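Local coordinates for peroxinectin A (Dictyostelium discoideum, PDB 6ERC), which uses hydrogen peroxide to oxidise phenolic donors and also halides and thiocyanate, as a secreted haem peroxidase of the animal type, at residues M71-L85 with R213-L227. Numbering follows the deposited sequence.
Sequences MFNMWGQFLIHNMAL and RGNENPGLLSIHTLL. With NA (sodium ion), chain K; HEM (protoporphyrin IX containing Fe), chain F.
Phe-78 of helix 71-80 is the knob of the tightly packed end, set among Leu-220, Ile-223, His-224 and Leu-227 of helix 218-227. With CG anti to the backbone N (chi1 -177°), its ring reaches across to that helix. Ile-223 CG2 lies over the ring centre, 3.6 Å from the centroid of the Phe-78 ring. The ring turns its edge to the face of His-224 in a T-shaped stack, planes at 84°. His-224 ND1 donates to Leu-220 O, which holds the imidazole in place. Ile-223 in turn is a knob in the hole formed by Met-71, Met-74, Trp-75 and Phe-78. The helix axes cross at -72°, and Val-154 touches both Phe-78 and His-224.

The haem side is polar. Its direct bonds between the segments are weak, but its link to the haem is covalent. Asn-217, the N-cap of helix 218-227, accepts from Leu-220 N through OD1. Asn-217 ND2 donates to Glu-216 OE1 (2.7 Å) and gives a weak, bent bond to Gln-77 OE1. Gln-77 NE2 adds a long, weak but nearly straight bond to Glu-216 OE1 (3.4 Å). Glu-216 OE2 is covalently joined to HEM CMB at 1.5 Å.

His-81, the predicted proton acceptor, takes Arg-213 CG over one face, while Leu-220 CD2 sits at its edge. The Arg-213 guanidinium lies between His-81 CD2 and Leu-85 CD1 on opposite faces. Arg-213 NH1 donates to HEM O1D (3.2 Å). Nearly all of the contact is buried; Leu-85, at the end with Arg-213, is partly exposed.

The ester between Glu-216 and the haem methyl carbon agrees with the modified haem of this family. Haem attachment and placement of His-81 and Arg-213, the predicted transition-state stabiliser, thus lie in one contact, consistent with peroxide activation on the distal side.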
ATOM      1  N   MET A  71      -4.324   6.197  11.611  1.00 53.27           N
ATOM      2  CA  MET A  71      -4.459   4.745  11.594  1.00 51.71           C
ATOM      3  C   MET A  71      -5.149   4.261  10.325  1.00 49.94           C
ATOM      4  O   MET A  71      -4.886   3.144   9.865  1.00 49.53           O
ATOM      5  CB  MET A  71      -5.232   4.281  12.831  1.00 52.88           C
ATOM      6  CG  MET A  71      -5.450   2.777  12.914  1.00 51.77           C
ATOM      7  SD  MET A  71      -3.912   1.833  12.961  1.00 52.20           S
ATOM      8  CE  MET A  71      -3.458   2.015  14.683  1.00 51.29           C
ATOM      9  N   PHE A  72      -6.032   5.080   9.748  1.00 50.81           N
ATOM     10  CA  PHE A  72      -6.737   4.682   8.532  1.00 51.89           C
ATOM     11  C   PHE A  72      -5.769   4.480   7.373  1.00 50.79           C
ATOM     12  O   PHE A  72      -5.869   3.496   6.631  1.00 49.42           O
ATOM     13  CB  PHE A  72      -7.798   5.724   8.172  1.00 53.34           C
ATOM     14  CG  PHE A  72      -8.420   5.513   6.820  1.00 52.30           C
ATOM     15  CD1 PHE A  72      -9.375   4.531   6.626  1.00 53.01           C
ATOM     16  CD2 PHE A  72      -8.053   6.303   5.744  1.00 53.07           C
ATOM     17  CE1 PHE A  72      -9.949   4.336   5.384  1.00 53.21           C
ATOM     18  CE2 PHE A  72      -8.623   6.115   4.499  1.00 52.34           C
ATOM     19  CZ  PHE A  72      -9.572   5.130   4.320  1.00 53.28           C
ATOM     20  N   ASN A  73      -4.827   5.408   7.187  1.00 49.84           N
ATOM     21  CA  ASN A  73      -3.878   5.253   6.093  1.00 50.68           C
ATOM     22  C   ASN A  73      -2.756   4.287   6.446  1.00 48.85           C
ATOM     23  O   ASN A  73      -2.126   3.733   5.539  1.00 48.43           O
ATOM     24  CB  ASN A  73      -3.315   6.618   5.665  1.00 51.97           C
ATOM     25  CG  ASN A  73      -2.217   7.130   6.575  1.00 51.46           C
ATOM     26  OD1 ASN A  73      -1.120   6.569   6.631  1.00 50.82           O
ATOM     27  ND2 ASN A  73      -2.492   8.234   7.260  1.00 51.79           N
ATOM     28  N   MET A  74      -2.509   4.055   7.736  1.00 49.34           N
ATOM     29  CA  MET A  74      -1.588   2.991   8.122  1.00 49.54           C
ATOM     30  C   MET A  74      -2.129   1.627   7.712  1.00 48.52           C
ATOM     31  O   MET A  74      -1.365   0.749   7.293  1.00 47.87           O
ATOM     32  CB  MET A  74      -1.329   3.041   9.626  1.00 50.36           C
ATOM     33  CG  MET A  74      -0.453   4.205  10.057  1.00 51.56           C
ATOM     34  SD  MET A  74       1.209   4.129   9.351  1.00 52.35           S
ATOM     35  CE  MET A  74       1.929   5.613  10.042  1.00 51.96           C
ATOM     36  N   TRP A  75      -3.445   1.428   7.817  1.00 47.62           N
ATOM     37  CA  TRP A  75      -4.024   0.180   7.334  1.00 49.53           C
ATOM     38  C   TRP A  75      -4.011   0.125   5.814  1.00 48.54           C
ATOM     39  O   TRP A  75      -3.764  -0.937   5.229  1.00 47.52           O
ATOM     40  CB  TRP A  75      -5.450   0.005   7.849  1.00 50.11           C
ATOM     41  CG  TRP A  75      -5.979  -1.353   7.528  1.00 50.33           C
ATOM     42  CD1 TRP A  75      -6.814  -1.692   6.505  1.00 50.36           C
ATOM     43  CD2 TRP A  75      -5.681  -2.568   8.222  1.00 49.93           C
ATOM     44  NE1 TRP A  75      -7.063  -3.044   6.525  1.00 49.77           N
ATOM     45  CE2 TRP A  75      -6.377  -3.603   7.570  1.00 50.24           C
ATOM     46  CE3 TRP A  75      -4.895  -2.878   9.335  1.00 51.35           C
ATOM     47  CZ2 TRP A  75      -6.313  -4.927   7.996  1.00 52.68           C
ATOM     48  CZ3 TRP A  75      -4.834  -4.193   9.756  1.00 51.32           C
ATOM     49  CH2 TRP A  75      -5.538  -5.201   9.088  1.00 51.64           C
ATOM     50  N   GLY A  76      -4.289   1.253   5.160  1.00 51.01           N
ATOM     51  CA  GLY A  76      -4.212   1.292   3.707  1.00 48.48           C
ATOM     52  C   GLY A  76      -2.843   0.886   3.200  1.00 46.84           C
ATOM     53  O   GLY A  76      -2.722   0.066   2.288  1.00 45.82           O
ATOM     54  N   GLN A  77      -1.792   1.454   3.791  1.00 48.09           N
ATOM     55  CA  GLN A  77      -0.438   1.072   3.409  1.00 51.16           C
ATOM     56  C   GLN A  77      -0.167  -0.383   3.765  1.00 50.16           C
ATOM     57  O   GLN A  77       0.503  -1.103   3.014  1.00 49.10           O
ATOM     58  CB  GLN A  77       0.575   1.992   4.089  1.00 50.53           C
ATOM     59  CG  GLN A  77       2.003   1.803   3.609  1.00 51.23           C
ATOM     60  CD  GLN A  77       2.977   2.713   4.329  1.00 52.81           C
ATOM     61  OE1 GLN A  77       2.588   3.486   5.209  1.00 52.51           O
ATOM     62  NE2 GLN A  77       4.251   2.628   3.958  1.00 52.83           N
ATOM     63  N   PHE A  78      -0.683  -0.833   4.910  1.00 51.08           N
ATOM     64  CA  PHE A  78      -0.569  -2.239   5.279  1.00 50.92           C
ATOM     65  C   PHE A  78      -1.349  -3.128   4.321  1.00 49.61           C
ATOM     66  O   PHE A  78      -0.921  -4.249   4.028  1.00 49.48           O
ATOM     67  CB  PHE A  78      -1.061  -2.438   6.713  1.00 51.05           C
ATOM     68  CG  PHE A  78      -0.913  -3.841   7.215  1.00 51.91           C
ATOM     69  CD1 PHE A  78       0.275  -4.262   7.788  1.00 52.51           C
ATOM     70  CD2 PHE A  78      -1.960  -4.738   7.122  1.00 51.58           C
ATOM     71  CE1 PHE A  78       0.415  -5.549   8.251  1.00 52.97           C
ATOM     72  CE2 PHE A  78      -1.824  -6.027   7.583  1.00 52.06           C
ATOM     73  CZ  PHE A  78      -0.635  -6.432   8.151  1.00 53.46           C
ATOM     74  N   LEU A  79      -2.482  -2.640   3.814  1.00 48.78           N
ATOM     75  CA  LEU A  79      -3.307  -3.440   2.916  1.00 48.64           C
ATOM     76  C   LEU A  79      -2.630  -3.638   1.565  1.00 50.92           C
ATOM     77  O   LEU A  79      -2.623  -4.749   1.025  1.00 51.11           O
ATOM     78  CB  LEU A  79      -4.673  -2.777   2.743  1.00 48.70           C
ATOM     79  CG  LEU A  79      -5.643  -3.425   1.754  1.00 48.97           C
ATOM     80  CD1 LEU A  79      -5.828  -4.909   2.035  1.00 49.40           C
ATOM     81  CD2 LEU A  79      -6.983  -2.703   1.810  1.00 49.34           C
ATOM     82  N   ILE A  80      -2.060  -2.572   0.992  1.00 52.46           N
ATOM     83  CA  ILE A  80      -1.449  -2.702  -0.328  1.00 52.51           C
ATOM     84  C   ILE A  80      -0.243  -3.628  -0.273  1.00 52.24           C
ATOM     85  O   ILE A  80       0.040  -4.349  -1.237  1.00 52.60           O
ATOM     86  CB  ILE A  80      -1.066  -1.323  -0.905  1.00 52.59           C
ATOM     87  CG1 ILE A  80      -0.559  -1.478  -2.340  1.00 51.07           C
ATOM     88  CG2 ILE A  80      -0.010  -0.640  -0.050  1.00 53.25           C
ATOM     89  CD1 ILE A  80      -1.649  -1.837  -3.331  1.00 51.65           C
ATOM     90  N   HIS A  81       0.491  -3.624   0.838  1.00 53.16           N
ATOM     91  CA  HIS A  81       1.609  -4.547   0.980  1.00 55.86           C
ATOM     92  C   HIS A  81       1.160  -6.003   1.040  1.00 56.69           C
ATOM     93  O   HIS A  81       2.013  -6.897   1.005  1.00 56.22           O
ATOM     94  CB  HIS A  81       2.424  -4.191   2.224  1.00 55.14           C
ATOM     95  CG  HIS A  81       3.131  -2.876   2.125  1.00 54.27           C
ATOM     96  ND1 HIS A  81       3.762  -2.284   3.198  1.00 54.77           N
ATOM     97  CD2 HIS A  81       3.307  -2.035   1.077  1.00 54.74           C
ATOM     98  CE1 HIS A  81       4.296  -1.137   2.816  1.00 54.27           C
ATOM     99  NE2 HIS A  81       4.033  -0.962   1.534  1.00 53.89           N
ATOM    100  N   ASN A  82      -0.144  -6.261   1.131  1.00 54.17           N
ATOM    101  CA  ASN A  82      -0.690  -7.603   0.991  1.00 56.10           C
ATOM    102  C   ASN A  82      -1.067  -7.944  -0.444  1.00 55.93           C
ATOM    103  O   ASN A  82      -1.531  -9.062  -0.692  1.00 56.12           O
ATOM    104  CB  ASN A  82      -1.934  -7.772   1.876  1.00 56.65           C
ATOM    105  CG  ASN A  82      -1.596  -8.160   3.300  1.00 57.35           C
ATOM    106  OD1 ASN A  82      -1.392  -9.337   3.601  1.00 58.15           O
ATOM    107  ND2 ASN A  82      -1.550  -7.174   4.188  1.00 56.31           N
ATOM    108  N   MET A  83      -0.878  -7.028  -1.392  1.00 57.45           N
ATOM    109  CA  MET A  83      -1.492  -7.193  -2.706  1.00 55.40           C
ATOM    110  C   MET A  83      -0.554  -6.945  -3.881  1.00 54.95           C
ATOM    111  O   MET A  83      -0.615  -7.688  -4.862  1.00 54.67           O
ATOM    112  CB  MET A  83      -2.705  -6.256  -2.813  1.00 53.38           C
ATOM    113  CG  MET A  83      -3.801  -6.547  -1.801  1.00 51.67           C
ATOM    114  SD  MET A  83      -5.212  -5.430  -1.930  1.00 46.20           S
ATOM    115  CE  MET A  83      -5.820  -5.840  -3.558  1.00 50.57           C
ATOM    116  N   ALA A  84       0.294  -5.921  -3.825  1.00 57.10           N
ATOM    117  CA  ALA A  84       1.033  -5.521  -5.017  1.00 57.71           C
ATOM    118  C   ALA A  84       2.419  -4.999  -4.667  1.00 56.58           C
ATOM    119  O   ALA A  84       2.601  -4.308  -3.663  1.00 56.60           O
ATOM    120  CB  ALA A  84       0.266  -4.446  -5.794  1.00 56.89           C
ATOM    121  N   LEU A  85       3.389  -5.326  -5.521  1.00 56.14           N
ATOM    122  CA  LEU A  85       4.724  -4.741  -5.456  1.00 58.49           C
ATOM    123  C   LEU A  85       5.238  -4.559  -6.874  1.00 57.50           C
ATOM    124  O   LEU A  85       5.350  -5.532  -7.624  1.00 57.53           O
ATOM    125  CB  LEU A  85       5.692  -5.616  -4.657  1.00 59.15           C
ATOM    126  CG  LEU A  85       7.133  -5.094  -4.612  1.00 57.90           C
ATOM    127  CD1 LEU A  85       7.219  -3.840  -3.758  1.00 57.50           C
ATOM    128  CD2 LEU A  85       8.090  -6.157  -4.111  1.00 58.42           C
ATOM    129  N   ARG A 213       9.387  -4.137   2.698  1.00 57.60           N
ATOM    130  CA  ARG A 213       9.265  -2.737   3.103  1.00 58.46           C
ATOM    131  C   ARG A 213       8.410  -2.575   4.353  1.00 56.71           C
ATOM    132  O   ARG A 213       7.633  -1.622   4.476  1.00 55.61           O
ATOM    133  CB  ARG A 213       8.710  -1.912   1.942  1.00 57.97           C
ATOM    134  CG  ARG A 213       7.421  -2.456   1.341  1.00 58.14           C
ATOM    135  CD  ARG A 213       7.013  -1.750   0.063  1.00 58.39           C
ATOM    136  NE  ARG A 213       5.992  -2.517  -0.648  1.00 58.43           N
ATOM    137  CZ  ARG A 213       5.306  -2.077  -1.699  1.00 60.95           C
ATOM    138  NH1 ARG A 213       5.516  -0.853  -2.186  1.00 61.18           N
ATOM    139  NH2 ARG A 213       4.399  -2.864  -2.265  1.00 60.60           N
ATOM    140  N   GLY A 214       8.541  -3.497   5.309  1.00 58.31           N
ATOM    141  CA  GLY A 214       7.794  -3.378   6.549  1.00 57.59           C
ATOM    142  C   GLY A 214       8.343  -2.309   7.470  1.00 56.98           C
ATOM    143  O   GLY A 214       7.602  -1.746   8.281  1.00 56.55           O
ATOM    144  N   ASN A 215       9.636  -2.012   7.363  1.00 55.85           N
ATOM    145  CA  ASN A 215      10.252  -0.979   8.185  1.00 55.44           C
ATOM    146  C   ASN A 215      10.006   0.430   7.660  1.00 56.88           C
ATOM    147  O   ASN A 215      10.512   1.382   8.263  1.00 55.22           O
ATOM    148  CB  ASN A 215      11.761  -1.214   8.283  1.00 55.97           C
ATOM    149  CG  ASN A 215      12.107  -2.513   8.984  1.00 57.57           C
ATOM    150  OD1 ASN A 215      12.319  -2.542  10.197  1.00 55.24           O
ATOM    151  ND2 ASN A 215      12.170  -3.596   8.219  1.00 59.11           N
ATOM    152  N   GLU A 216       9.248   0.584   6.568  1.00 58.53           N
ATOM    153  CA  GLU A 216       9.082   1.896   5.944  1.00 56.48           C
ATOM    154  C   GLU A 216       8.767   2.967   6.984  1.00 55.90           C
ATOM    155  O   GLU A 216       9.391   4.034   6.996  1.00 57.54           O
ATOM    156  CB  GLU A 216       7.985   1.838   4.877  1.00 57.67           C
ATOM    157  CG  GLU A 216       8.037   2.976   3.844  1.00 57.82           C
ATOM    158  CD  GLU A 216       7.270   4.226   4.261  1.00 57.48           C
ATOM    159  OE1 GLU A 216       6.786   4.286   5.410  1.00 57.85           O
ATOM    160  OE2 GLU A 216       7.148   5.154   3.429  1.00 60.23           O
ATOM    161  N   ASN A 217       7.812   2.701   7.868  1.00 54.24           N
ATOM    162  CA  ASN A 217       7.515   3.635   8.944  1.00 55.29           C
ATOM    163  C   ASN A 217       7.084   2.853  10.174  1.00 55.08           C
ATOM    164  O   ASN A 217       6.646   1.701  10.064  1.00 54.67           O
ATOM    165  CB  ASN A 217       6.430   4.643   8.541  1.00 53.65           C
ATOM    166  CG  ASN A 217       5.076   4.000   8.348  1.00 52.82           C
ATOM    167  OD1 ASN A 217       4.315   3.841   9.301  1.00 53.91           O
ATOM    168  ND2 ASN A 217       4.761   3.639   7.110  1.00 52.12           N
ATOM    169  N   PRO A 218       7.192   3.453  11.365  1.00 53.75           N
ATOM    170  CA  PRO A 218       6.860   2.703  12.589  1.00 54.96           C
ATOM    171  C   PRO A 218       5.394   2.327  12.684  1.00 54.00           C
ATOM    172  O   PRO A 218       5.075   1.194  13.065  1.00 54.26           O
ATOM    173  CB  PRO A 218       7.272   3.665  13.716  1.00 55.60           C
ATOM    174  CG  PRO A 218       8.143   4.709  13.057  1.00 55.74           C
ATOM    175  CD  PRO A 218       7.648   4.820  11.660  1.00 55.15           C
ATOM    176  N   GLY A 219       4.487   3.249  12.365  1.00 54.19           N
ATOM    177  CA  GLY A 219       3.074   2.916  12.382  1.00 52.90           C
ATOM    178  C   GLY A 219       2.761   1.677  11.572  1.00 52.82           C
ATOM    179  O   GLY A 219       1.846   0.922  11.912  1.00 53.27           O
ATOM    180  N   LEU A 220       3.513   1.446  10.495  1.00 51.09           N
ATOM    181  CA  LEU A 220       3.364   0.213   9.733  1.00 51.24           C
ATOM    182  C   LEU A 220       3.907  -0.977  10.513  1.00 51.67           C
ATOM    183  O   LEU A 220       3.289  -2.046  10.539  1.00 49.22           O
ATOM    184  CB  LEU A 220       4.078   0.350   8.389  1.00 50.66           C
ATOM    185  CG  LEU A 220       3.996  -0.827   7.414  1.00 52.01           C
ATOM    186  CD1 LEU A 220       2.554  -1.119   7.035  1.00 51.02           C
ATOM    187  CD2 LEU A 220       4.832  -0.535   6.174  1.00 53.69           C
ATOM    188  N   LEU A 221       5.067  -0.809  11.153  1.00 52.03           N
ATOM    189  CA  LEU A 221       5.624  -1.875  11.975  1.00 52.44           C
ATOM    190  C   LEU A 221       4.726  -2.193  13.159  1.00 53.83           C
ATOM    191  O   LEU A 221       4.636  -3.352  13.576  1.00 53.00           O
ATOM    192  CB  LEU A 221       7.020  -1.485  12.462  1.00 53.90           C
ATOM    193  CG  LEU A 221       8.178  -2.028  11.629  1.00 55.04           C
ATOM    194  CD1 LEU A 221       9.454  -1.256  11.913  1.00 55.66           C
ATOM    195  CD2 LEU A 221       8.375  -3.506  11.921  1.00 55.93           C
ATOM    196  N   SER A 222       4.056  -1.180  13.714  1.00 53.47           N
ATOM    197  CA  SER A 222       3.158  -1.423  14.836  1.00 52.94           C
ATOM    198  C   SER A 222       2.033  -2.370  14.441  1.00 54.08           C
ATOM    199  O   SER A 222       1.682  -3.279  15.203  1.00 54.85           O
ATOM    200  CB  SER A 222       2.591  -0.104  15.352  1.00 52.41           C
ATOM    201  OG  SER A 222       3.594   0.645  16.011  1.00 53.87           O
ATOM    202  N   ILE A 223       1.457  -2.180  13.253  1.00 50.42           N
ATOM    203  CA  ILE A 223       0.424  -3.102  12.791  1.00 51.82           C
ATOM    204  C   ILE A 223       1.001  -4.502  12.640  1.00 53.99           C
ATOM    205  O   ILE A 223       0.369  -5.493  13.025  1.00 54.04           O
ATOM    206  CB  ILE A 223      -0.208  -2.599  11.479  1.00 50.83           C
ATOM    207  CG1 ILE A 223      -0.941  -1.274  11.726  1.00 51.67           C
ATOM    208  CG2 ILE A 223      -1.173  -3.649  10.921  1.00 50.47           C
ATOM    209  CD1 ILE A 223      -1.531  -0.630  10.481  1.00 50.01           C
ATOM    210  N   HIS A 224       2.205  -4.611  12.077  1.00 54.37           N
ATOM    211  CA  HIS A 224       2.868  -5.909  12.016  1.00 56.21           C
ATOM    212  C   HIS A 224       2.947  -6.536  13.400  1.00 55.69           C
ATOM    213  O   HIS A 224       2.636  -7.717  13.582  1.00 55.75           O
ATOM    214  CB  HIS A 224       4.269  -5.762  11.423  1.00 55.64           C
ATOM    215  CG  HIS A 224       4.284  -5.529   9.946  1.00 56.98           C
ATOM    216  ND1 HIS A 224       3.812  -4.370   9.370  1.00 57.57           N
ATOM    217  CD2 HIS A 224       4.726  -6.303   8.927  1.00 57.88           C
ATOM    218  CE1 HIS A 224       3.958  -4.442   8.059  1.00 57.26           C
ATOM    219  NE2 HIS A 224       4.512  -5.605   7.765  1.00 56.92           N
ATOM    220  N   THR A 225       3.353  -5.746  14.394  1.00 54.40           N
ATOM    221  CA  THR A 225       3.570  -6.277  15.734  1.00 54.26           C
ATOM    222  C   THR A 225       2.280  -6.839  16.321  1.00 55.73           C
ATOM    223  O   THR A 225       2.257  -7.964  16.833  1.00 56.90           O
ATOM    224  CB  THR A 225       4.141  -5.180  16.636  1.00 54.47           C
ATOM    225  OG1 THR A 225       5.356  -4.678  16.067  1.00 54.68           O
ATOM    226  CG2 THR A 225       4.425  -5.714  18.033  1.00 55.62           C
ATOM    227  N   LEU A 226       1.193  -6.069  16.257  1.00 55.33           N
ATOM    228  CA  LEU A 226      -0.035  -6.482  16.927  1.00 54.88           C
ATOM    229  C   LEU A 226      -0.593  -7.762  16.323  1.00 56.52           C
ATOM    230  O   LEU A 226      -1.075  -8.640  17.049  1.00 58.49           O
ATOM    231  CB  LEU A 226      -1.075  -5.362  16.868  1.00 53.33           C
ATOM    232  CG  LEU A 226      -0.702  -4.021  17.510  1.00 54.16           C
ATOM    233  CD1 LEU A 226      -1.927  -3.119  17.595  1.00 54.41           C
ATOM    234  CD2 LEU A 226      -0.077  -4.190  18.889  1.00 54.82           C
ATOM    235  N   LEU A 227      -0.535  -7.897  14.996  1.00 53.54           N
ATOM    236  CA  LEU A 227      -1.042  -9.114  14.372  1.00 56.85           C
ATOM    237  C   LEU A 227      -0.130 -10.302  14.644  1.00 57.45           C
ATOM    238  O   LEU A 227      -0.588 -11.450  14.622  1.00 55.54           O
ATOM    239  CB  LEU A 227      -1.216  -8.908  12.868  1.00 55.79           C
ATOM    240  CG  LEU A 227      -2.309  -7.922  12.449  1.00 55.32           C
ATOM    241  CD1 LEU A 227      -2.418  -7.869  10.928  1.00 54.50           C
ATOM    242  CD2 LEU A 227      -3.657  -8.279  13.066  1.00 55.17           C
TER
HETATM  243 NA    NA K 609      -0.619 -11.309  -0.978  1.00 57.05          NA
HETATM  244  CHA HEM F 604       4.090   2.730  -3.363  1.00 54.12           C
HETATM  245  CHB HEM F 604       6.104   5.122   0.325  1.00 50.11           C
HETATM  246  CHC HEM F 604       1.742   5.477   2.450  1.00 47.77           C
HETATM  247  CHD HEM F 604      -0.293   3.295  -1.365  1.00 52.38           C
HETATM  248  C1A HEM F 604       4.996   3.400  -2.579  1.00 52.15           C
HETATM  249  C2A HEM F 604       6.369   3.675  -2.923  1.00 50.82           C
HETATM  250  C3A HEM F 604       6.933   4.339  -1.910  1.00 49.41           C
HETATM  251  C4A HEM F 604       5.928   4.500  -0.884  1.00 49.80           C
HETATM  252  CMA HEM F 604       8.391   4.842  -1.822  1.00 45.54           C
HETATM  253  CAA HEM F 604       7.027   3.269  -4.251  1.00 51.66           C
HETATM  254  CBA HEM F 604       7.310   4.556  -5.014  1.00 52.61           C
HETATM  255  CGA HEM F 604       7.410   4.267  -6.489  1.00 54.79           C
HETATM  256  O1A HEM F 604       6.396   3.831  -7.093  1.00 54.82           O
HETATM  257  O2A HEM F 604       8.504   4.485  -7.067  1.00 54.01           O
HETATM  258  C1B HEM F 604       5.099   5.401   1.220  1.00 49.24           C
HETATM  259  C2B HEM F 604       5.285   6.055   2.492  1.00 47.71           C
HETATM  260  C3B HEM F 604       4.085   6.152   3.088  1.00 48.25           C
HETATM  261  C4B HEM F 604       3.099   5.563   2.203  1.00 49.49           C
HETATM  262  CMB HEM F 604       6.668   6.515   2.994  1.00 43.14           C
HETATM  263  CAB HEM F 604       3.710   6.770   4.455  1.00 47.63           C
HETATM  264  CBB HEM F 604       4.592   7.391   5.245  1.00 48.58           C
HETATM  265  C1C HEM F 604       0.802   4.928   1.605  1.00 47.66           C
HETATM  266  C2C HEM F 604      -0.629   4.846   1.843  1.00 48.10           C
HETATM  267  C3C HEM F 604      -1.192   4.235   0.778  1.00 49.54           C
HETATM  268  C4C HEM F 604      -0.127   3.922  -0.150  1.00 51.55           C
HETATM  269  CMC HEM F 604      -1.274   5.406   3.129  1.00 45.50           C
HETATM  270  CAC HEM F 604      -2.657   3.859   0.434  1.00 47.87           C
HETATM  271  CBC HEM F 604      -3.724   4.077   1.207  1.00 47.73           C
HETATM  272  C1D HEM F 604       0.719   2.915  -2.213  1.00 52.10           C
HETATM  273  C2D HEM F 604       0.567   2.121  -3.410  1.00 51.41           C
HETATM  274  C3D HEM F 604       1.777   1.980  -3.959  1.00 54.18           C
HETATM  275  C4D HEM F 604       2.738   2.658  -3.125  1.00 54.05           C
HETATM  276  CMD HEM F 604      -0.775   1.580  -3.944  1.00 49.08           C
HETATM  277  CAD HEM F 604       2.150   1.202  -5.233  1.00 53.66           C
HETATM  278  CBD HEM F 604       2.207  -0.263  -4.811  1.00 54.33           C
HETATM  279  CGD HEM F 604       3.268  -1.012  -5.581  1.00 53.26           C
HETATM  280  O1D HEM F 604       4.451  -0.972  -5.157  1.00 51.67           O
HETATM  281  O2D HEM F 604       2.946  -1.657  -6.611  1.00 51.47           O
HETATM  282  NA  HEM F 604       4.759   3.917  -1.324  1.00 54.14           N
HETATM  283  NB  HEM F 604       3.756   5.114   1.072  1.00 54.65           N
HETATM  284  NC  HEM F 604       1.069   4.353   0.381  1.00 52.80           N
HETATM  285  ND  HEM F 604       2.056   3.224  -2.070  1.00 55.15           N
HETATM  286 FE   HEM F 604       2.902   4.108  -0.493  1.00 61.91          FE